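Local coordinates for polyhedrin (Operophtera brumata cypovirus 19, PDB 5A99), which forms the crystalline matrix of the viral occlusion bodies (polyhedra), microcrystals that probably shelter cypovirus particles between insect hosts, at residues 59-63 / 64-68; 223-226 / 227-231. All coordinates share one frame; numbering follows the deposited sequence.

Contact 1. Residues 59-63 / 64-68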
ATOM      1  N   ARG A  59      -6.456   6.686   2.461  1.00 11.28           N
ATOM      2  CA  ARG A  59      -6.004   5.592   3.311  1.00 10.91           C
ATOM      3  C   ARG A  59      -7.151   4.739   3.780  1.00  9.24           C
ATOM      4  O   ARG A  59      -8.257   5.227   3.980  1.00  8.71           O
ATOM      5  CB  ARG A  59      -5.290   6.127   4.557  1.00 10.60           C
ATOM      6  CG  ARG A  59      -4.117   7.021   4.266  1.00 12.12           C
ATOM      7  CD  ARG A  59      -2.899   6.236   3.822  1.00 12.84           C
ATOM      8  NE  ARG A  59      -1.748   7.119   3.714  1.00 12.56           N
ATOM      9  CZ  ARG A  59      -1.492   7.886   2.654  1.00  7.10           C
ATOM     10  NH1 ARG A  59      -2.290   7.853   1.594  1.00  8.89           N
ATOM     11  NH2 ARG A  59      -0.427   8.671   2.651  1.00 12.52           N
ATOM     12  N   SER A  60      -6.875   3.459   3.994  1.00  9.37           N
ATOM     13  CA  SER A  60      -7.839   2.607   4.669  1.00 12.65           C
ATOM     14  C   SER A  60      -7.099   1.648   5.598  1.00 13.41           C
ATOM     15  O   SER A  60      -5.926   1.289   5.371  1.00 12.44           O
ATOM     16  CB  SER A  60      -8.757   1.877   3.668  1.00 13.35           C
ATOM     17  OG  SER A  60      -8.016   1.037   2.804  1.00 20.78           O
ATOM     18  N   TYR A  61      -7.776   1.276   6.677  1.00  9.52           N
ATOM     19  CA  TYR A  61      -7.184   0.436   7.696  1.00 12.78           C
ATOM     20  C   TYR A  61      -8.160  -0.668   8.044  1.00 14.26           C
ATOM     21  O   TYR A  61      -9.323  -0.419   8.355  1.00 12.35           O
ATOM     22  CB  TYR A  61      -6.814   1.279   8.917  1.00 10.97           C
ATOM     23  CG  TYR A  61      -5.888   2.407   8.551  1.00 10.83           C
ATOM     24  CD1 TYR A  61      -4.509   2.235   8.531  1.00  8.92           C
ATOM     25  CD2 TYR A  61      -6.398   3.647   8.193  1.00 13.94           C
ATOM     26  CE1 TYR A  61      -3.665   3.273   8.165  1.00 15.38           C
ATOM     27  CE2 TYR A  61      -5.563   4.687   7.835  1.00 12.74           C
ATOM     28  CZ  TYR A  61      -4.199   4.495   7.814  1.00 11.80           C
ATOM     29  OH  TYR A  61      -3.379   5.542   7.453  1.00 17.41           O
ATOM     30  N   ASN A  62      -7.694  -1.900   7.941  1.00 17.51           N
ATOM     31  CA  ASN A  62      -8.511  -3.025   8.334  1.00 14.43           C
ATOM     32  C   ASN A  62      -8.487  -3.145   9.861  1.00 13.30           C
ATOM     33  O   ASN A  62      -7.640  -2.538  10.519  1.00 13.38           O
ATOM     34  CB  ASN A  62      -8.008  -4.304   7.670  1.00 19.49           C
ATOM     35  CG  ASN A  62      -9.020  -5.416   7.734  1.00 16.26           C
ATOM     36  OD1 ASN A  62     -10.217  -5.170   7.883  1.00 21.82           O
ATOM     37  ND2 ASN A  62      -8.550  -6.651   7.628  1.00 27.24           N
ATOM     38  N   TRP A  63      -9.421  -3.917  10.412  1.00 13.80           N
ATOM     39  CA  TRP A  63      -9.546  -4.098  11.859  1.00 12.95           C
ATOM     40  C   TRP A  63      -8.211  -4.471  12.515  1.00 12.47           C
ATOM     41  O   TRP A  63      -7.869  -3.957  13.583  1.00 14.19           O
ATOM     42  CB  TRP A  63     -10.598  -5.169  12.138  1.00 16.07           C
ATOM     43  CG  TRP A  63     -10.869  -5.482  13.592  1.00 11.24           C
ATOM     44  CD1 TRP A  63     -11.765  -4.854  14.416  1.00 14.90           C
ATOM     45  CD2 TRP A  63     -10.264  -6.510  14.372  1.00 13.27           C
ATOM     46  NE1 TRP A  63     -11.750  -5.430  15.661  1.00 12.48           N
ATOM     47  CE2 TRP A  63     -10.837  -6.450  15.663  1.00 13.60           C
ATOM     48  CE3 TRP A  63      -9.289  -7.486  14.104  1.00 14.89           C
ATOM     49  CZ2 TRP A  63     -10.467  -7.320  16.686  1.00 12.96           C
ATOM     50  CZ3 TRP A  63      -8.927  -8.356  15.125  1.00 13.86           C
ATOM     51  CH2 TRP A  63      -9.516  -8.266  16.399  1.00 12.78           C
ATOM     52  N   ASP A  64      -7.452  -5.350  11.869  1.00 11.00           N
ATOM     53  CA  ASP A  64      -6.210  -5.830  12.450  1.00 11.94           C
ATOM     54  C   ASP A  64      -5.068  -4.822  12.294  1.00 15.78           C
ATOM     55  O   ASP A  64      -3.964  -5.040  12.788  1.00 12.54           O
ATOM     56  CB  ASP A  64      -5.822  -7.195  11.868  1.00 15.84           C
ATOM     57  CG  ASP A  64      -5.300  -7.106  10.441  1.00 13.57           C
ATOM     58  OD1 ASP A  64      -5.805  -6.264   9.667  1.00 14.63           O
ATOM     59  OD2 ASP A  64      -4.382  -7.887  10.098  1.00 17.81           O
ATOM     60  N   GLN A  65      -5.339  -3.709  11.626  1.00 13.49           N
ATOM     61  CA  GLN A  65      -4.377  -2.629  11.579  1.00 12.36           C
ATOM     62  C   GLN A  65      -4.764  -1.513  12.538  1.00 12.61           C
ATOM     63  O   GLN A  65      -4.026  -0.545  12.679  1.00 16.80           O
ATOM     64  CB  GLN A  65      -4.250  -2.116  10.144  1.00 14.95           C
ATOM     65  CG  GLN A  65      -3.861  -3.226   9.182  1.00 11.44           C
ATOM     66  CD  GLN A  65      -4.033  -2.828   7.730  1.00 15.33           C
ATOM     67  OE1 GLN A  65      -4.988  -2.144   7.370  1.00 14.97           O
ATOM     68  NE2 GLN A  65      -3.100  -3.247   6.891  1.00 17.33           N
ATOM     69  N   LEU A  66      -5.911  -1.670  13.210  1.00 17.70           N
ATOM     70  CA  LEU A  66      -6.424  -0.671  14.154  1.00 14.19           C
ATOM     71  C   LEU A  66      -6.351  -1.139  15.612  1.00 12.20           C
ATOM     72  O   LEU A  66      -6.193  -0.337  16.528  1.00 13.62           O
ATOM     73  CB  LEU A  66      -7.877  -0.314  13.811  1.00 12.17           C
ATOM     74  CG  LEU A  66      -8.121   0.316  12.428  1.00 12.94           C
ATOM     75  CD1 LEU A  66      -9.611   0.356  12.092  1.00 17.37           C
ATOM     76  CD2 LEU A  66      -7.515   1.690  12.374  1.00 14.61           C
ATOM     77  N   VAL A  67      -6.477  -2.436  15.832  1.00 13.58           N
ATOM     78  CA  VAL A  67      -6.405  -2.969  17.184  1.00 14.50           C
ATOM     79  C   VAL A  67      -4.973  -2.821  17.703  1.00 13.95           C
ATOM     80  O   VAL A  67      -4.052  -2.534  16.935  1.00 14.77           O
ATOM     81  CB  VAL A  67      -6.811  -4.447  17.222  1.00 11.79           C
ATOM     82  CG1 VAL A  67      -8.249  -4.609  16.786  1.00 15.25           C
ATOM     83  CG2 VAL A  67      -5.881  -5.287  16.349  1.00 11.40           C
ATOM     84  N   LEU A  68      -4.788  -2.995  19.003  1.00 12.73           N
ATOM     85  CA  LEU A  68      -3.449  -3.136  19.566  1.00 12.60           C
ATOM     86  C   LEU A  68      -3.457  -4.271  20.592  1.00 11.86           C
ATOM     87  O   LEU A  68      -4.223  -4.243  21.545  1.00 14.79           O
ATOM     88  CB  LEU A  68      -2.985  -1.822  20.208  1.00 17.41           C
ATOM     89  CG  LEU A  68      -1.485  -1.708  20.511  1.00 15.97           C
ATOM     90  CD1 LEU A  68      -1.097  -0.237  20.742  1.00 14.14           C
ATOM     91  CD2 LEU A  68      -1.092  -2.558  21.713  1.00 13.72           C
TER
HETATM   92  O   HOH W   1      -3.208   0.471   6.000  1.00 12.26           O
HETATM   93  O   HOH W   2      -5.216  -1.384   4.526  1.00 21.99           O

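Contact 2. Residues 223-226 / 227-231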
ATOM      1  N   ASP A 223       1.765   5.908  26.327  1.00 16.83           N
ATOM      2  CA  ASP A 223       1.246   5.495  27.639  1.00 15.56           C
ATOM      3  C   ASP A 223      -0.203   5.959  27.873  1.00  9.60           C
ATOM      4  O   ASP A 223      -1.079   5.160  28.245  1.00 11.03           O
ATOM      5  CB  ASP A 223       2.147   6.060  28.747  1.00 13.39           C
ATOM      6  CG  ASP A 223       3.533   5.435  28.770  1.00 13.45           C
ATOM      7  OD1 ASP A 223       3.881   4.670  27.844  1.00 16.91           O
ATOM      8  OD2 ASP A 223       4.286   5.724  29.729  1.00 12.77           O
ATOM      9  N   ASP A 224      -0.430   7.258  27.691  1.00 10.39           N
ATOM     10  CA  ASP A 224      -1.772   7.840  27.696  1.00 11.67           C
ATOM     11  C   ASP A 224      -1.735   9.169  26.960  1.00 10.92           C
ATOM     12  O   ASP A 224      -0.713   9.534  26.382  1.00 11.28           O
ATOM     13  CB  ASP A 224      -2.338   8.007  29.112  1.00  9.63           C
ATOM     14  CG  ASP A 224      -1.656   9.124  29.914  1.00 13.29           C
ATOM     15  OD1 ASP A 224      -0.896   9.946  29.350  1.00 12.46           O
ATOM     16  OD2 ASP A 224      -1.903   9.182  31.140  1.00 15.79           O
ATOM     17  N   GLU A 225      -2.853   9.883  26.970  1.00 10.40           N
ATOM     18  CA  GLU A 225      -2.982  11.101  26.183  1.00 12.43           C
ATOM     19  C   GLU A 225      -1.967  12.184  26.553  1.00 10.84           C
ATOM     20  O   GLU A 225      -1.388  12.817  25.677  1.00 10.75           O
ATOM     21  CB  GLU A 225      -4.387  11.661  26.334  1.00 15.69           C
ATOM     22  CG  GLU A 225      -4.620  12.907  25.507  1.00 11.65           C
ATOM     23  CD  GLU A 225      -6.066  13.334  25.528  1.00 15.76           C
ATOM     24  OE1 GLU A 225      -6.543  13.684  26.629  1.00 19.21           O
ATOM     25  OE2 GLU A 225      -6.720  13.299  24.460  1.00 12.67           O
ATOM     26  N   GLU A 226      -1.743  12.400  27.848  1.00 11.23           N
ATOM     27  CA  GLU A 226      -0.781  13.419  28.271  1.00 11.48           C
ATOM     28  C   GLU A 226       0.620  13.099  27.752  1.00  8.82           C
ATOM     29  O   GLU A 226       1.360  13.993  27.342  1.00 10.78           O
ATOM     30  CB  GLU A 226      -0.777  13.579  29.793  1.00 10.74           C
ATOM     31  CG  GLU A 226       0.316  14.500  30.336  1.00  9.81           C
ATOM     32  CD  GLU A 226       0.283  15.916  29.760  1.00 12.92           C
ATOM     33  OE1 GLU A 226      -0.667  16.253  29.027  1.00 14.44           O
ATOM     34  OE2 GLU A 226       1.218  16.701  30.049  1.00 15.98           O
ATOM     35  N   THR A 227       0.979  11.821  27.737  1.00  9.44           N
ATOM     36  CA  THR A 227       2.301  11.450  27.250  1.00  8.81           C
ATOM     37  C   THR A 227       2.434  11.882  25.794  1.00 12.74           C
ATOM     38  O   THR A 227       3.442  12.469  25.416  1.00 10.41           O
ATOM     39  CB  THR A 227       2.593   9.938  27.399  1.00 11.24           C
ATOM     40  OG1 THR A 227       2.358   9.530  28.753  1.00 11.65           O
ATOM     41  CG2 THR A 227       4.031   9.635  27.040  1.00  8.22           C
ATOM     42  N   SER A 228       1.404  11.611  24.993  1.00 12.74           N
ATOM     43  CA  SER A 228       1.393  12.018  23.587  1.00  9.68           C
ATOM     44  C   SER A 228       1.430  13.542  23.440  1.00 12.28           C
ATOM     45  O   SER A 228       2.114  14.060  22.561  1.00 12.19           O
ATOM     46  CB  SER A 228       0.184  11.433  22.834  1.00 10.55           C
ATOM     47  OG  SER A 228      -1.031  12.053  23.204  1.00  8.63           O
ATOM     48  N   VAL A 229       0.712  14.255  24.307  1.00 10.21           N
ATOM     49  CA  VAL A 229       0.722  15.720  24.280  1.00 11.05           C
ATOM     50  C   VAL A 229       2.159  16.196  24.499  1.00 14.53           C
ATOM     51  O   VAL A 229       2.682  17.007  23.733  1.00  9.61           O
ATOM     52  CB  VAL A 229      -0.256  16.333  25.329  1.00  9.72           C
ATOM     53  CG1 VAL A 229       0.012  17.811  25.554  1.00 15.17           C
ATOM     54  CG2 VAL A 229      -1.707  16.112  24.909  1.00 12.36           C
ATOM     55  N   ALA A 230       2.798  15.653  25.526  1.00 11.62           N
ATOM     56  CA  ALA A 230       4.165  16.016  25.870  1.00  9.80           C
ATOM     57  C   ALA A 230       5.209  15.621  24.828  1.00 11.89           C
ATOM     58  O   ALA A 230       6.121  16.396  24.525  1.00 13.46           O
ATOM     59  CB  ALA A 230       4.529  15.423  27.209  1.00 12.30           C
ATOM     60  N   ASN A 231       5.088  14.419  24.282  1.00 12.08           N
ATOM     61  CA  ASN A 231       6.173  13.849  23.494  1.00 12.75           C
ATOM     62  C   ASN A 231       5.926  13.824  21.989  1.00  9.24           C
ATOM     63  O   ASN A 231       6.801  13.427  21.224  1.00 14.06           O
ATOM     64  CB  ASN A 231       6.456  12.432  23.987  1.00 13.02           C
ATOM     65  CG  ASN A 231       7.039  12.408  25.388  1.00 12.29           C
ATOM     66  OD1 ASN A 231       7.267  13.454  26.010  1.00 12.10           O
ATOM     67  ND2 ASN A 231       7.252  11.217  25.905  1.00 10.76           N
TER

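Contact 1. Residues 59-63 / 64-68
Where strand 56-61 ends, the side chain of Q65 folds back onto the backbone of N62, and the two residues bond twice. The amide N62 N donates to Q65 OE1 at 2.8 Å, almost straight at 165° and somewhat tilted from the carboxamide plane. In return Q65 N reaches N62 O over the same distance, from above the carbonyl plane, closing a type I beta turn over residues 62-65. With CG anti to its own carbonyl carbon (chi1 -57°) and the chain extended beyond, Q65 brings its amide oxygen back to the end of the strand, onto N62 N. Two waters lie between S60 O and Q65 OE1, the nearer 3.0 Å from Q65 OE1 and the other a weak contact, while Q65 NE2 turns to Y71.

W63 O carries the turn on by taking two N-H groups, L66 N (i+3) at 3.0 Å from above its carbonyl plane and V67 N (i+4) at 3.1 Å nearly in line with the C=O. N62 OD1, with CG anti to the backbone N, accepts a weak bond from W63 N.

Apolar contacts close both ends of the turn. V67 CG1 sits over the six-membered ring of W63, 3.5 Å from its centroid and 18° off the normal, a CH-pi contact; helix 81-92 also packs on this indole, and its NE1 bonds E107. At the strand end, L66 CD2 rests 3.6 Å from Y61 CB, the phenol reaching away to D217.

D64 OD1 forms a salt bridge with R72 of the second subunit, which would be expected to stabilise its charge. Within the turn, Q65 OE1 takes N62 N, and the carbonyls N62 O and W63 O take Q65 N, L66 N and V67 N.

Contact 2. Residues 223-226 / 227-231
E225 O is gripped by two donors from the next turn: S228 OG at 2.6 Å and V229 N at 2.9 Å. The amide arrives in the carbonyl plane, whereas the hydroxyl is tilted 18° from it. S228 can double the helical bond in this way because its OG stands between its own backbone N and carbonyl carbon (chi1 72°), facing back along the helix; W233 NE1 makes a further, weak bond to the same hydroxyl.

One residue earlier, D224 is the N-cap of helix 225-236. Its OD1 accepts T227 N at 3.1 Å, met at 161° and nearly along the carboxylate C-O direction, so that the acid occupies an amide of the first turn and its negative charge probably interacts well with the positive end of the helix dipole. D224 O accepts the first i to i+4 helical bond, from S228 N at 3.3 Å, and A230 N follows onto E226 O at 2.8 Å. The side chain of T227 lies across that of D224 at about a right angle, and T227 OG1 also lies 3.5 Å from D223 CB.

E226 is bent at its second torsion and brings OE1 near V229, 3.7 Å from V229 CB. The carboxylate of E225 instead leaves the helix for Y240 OH and K243 N, tying its first turn to the C-terminal segment.

Overall arrangement
Contact 1 is buried and contact 2 lies at the surface; their centres are 21 Å apart and their nearest atoms about 9 Å, without touching. Contact 1 spans the end of strand 56-61 in the three-stranded sheet, contact 2 follows strand 218-222 at the margin of the six-stranded one, and both have neighbours on strand 46-53. Y219 bonds the backbone of Q65, so the strand before contact 2 also touches contact 1. Residues 59-68 combine a turn, a glutamine amide bond and apolar packing with the D64 salt bridge to the second subunit. Residues 223-231 rely on acidic and hydroxyl groups around a helix start; contact 2 reaches the third subunit at N231 and only weakly at D223.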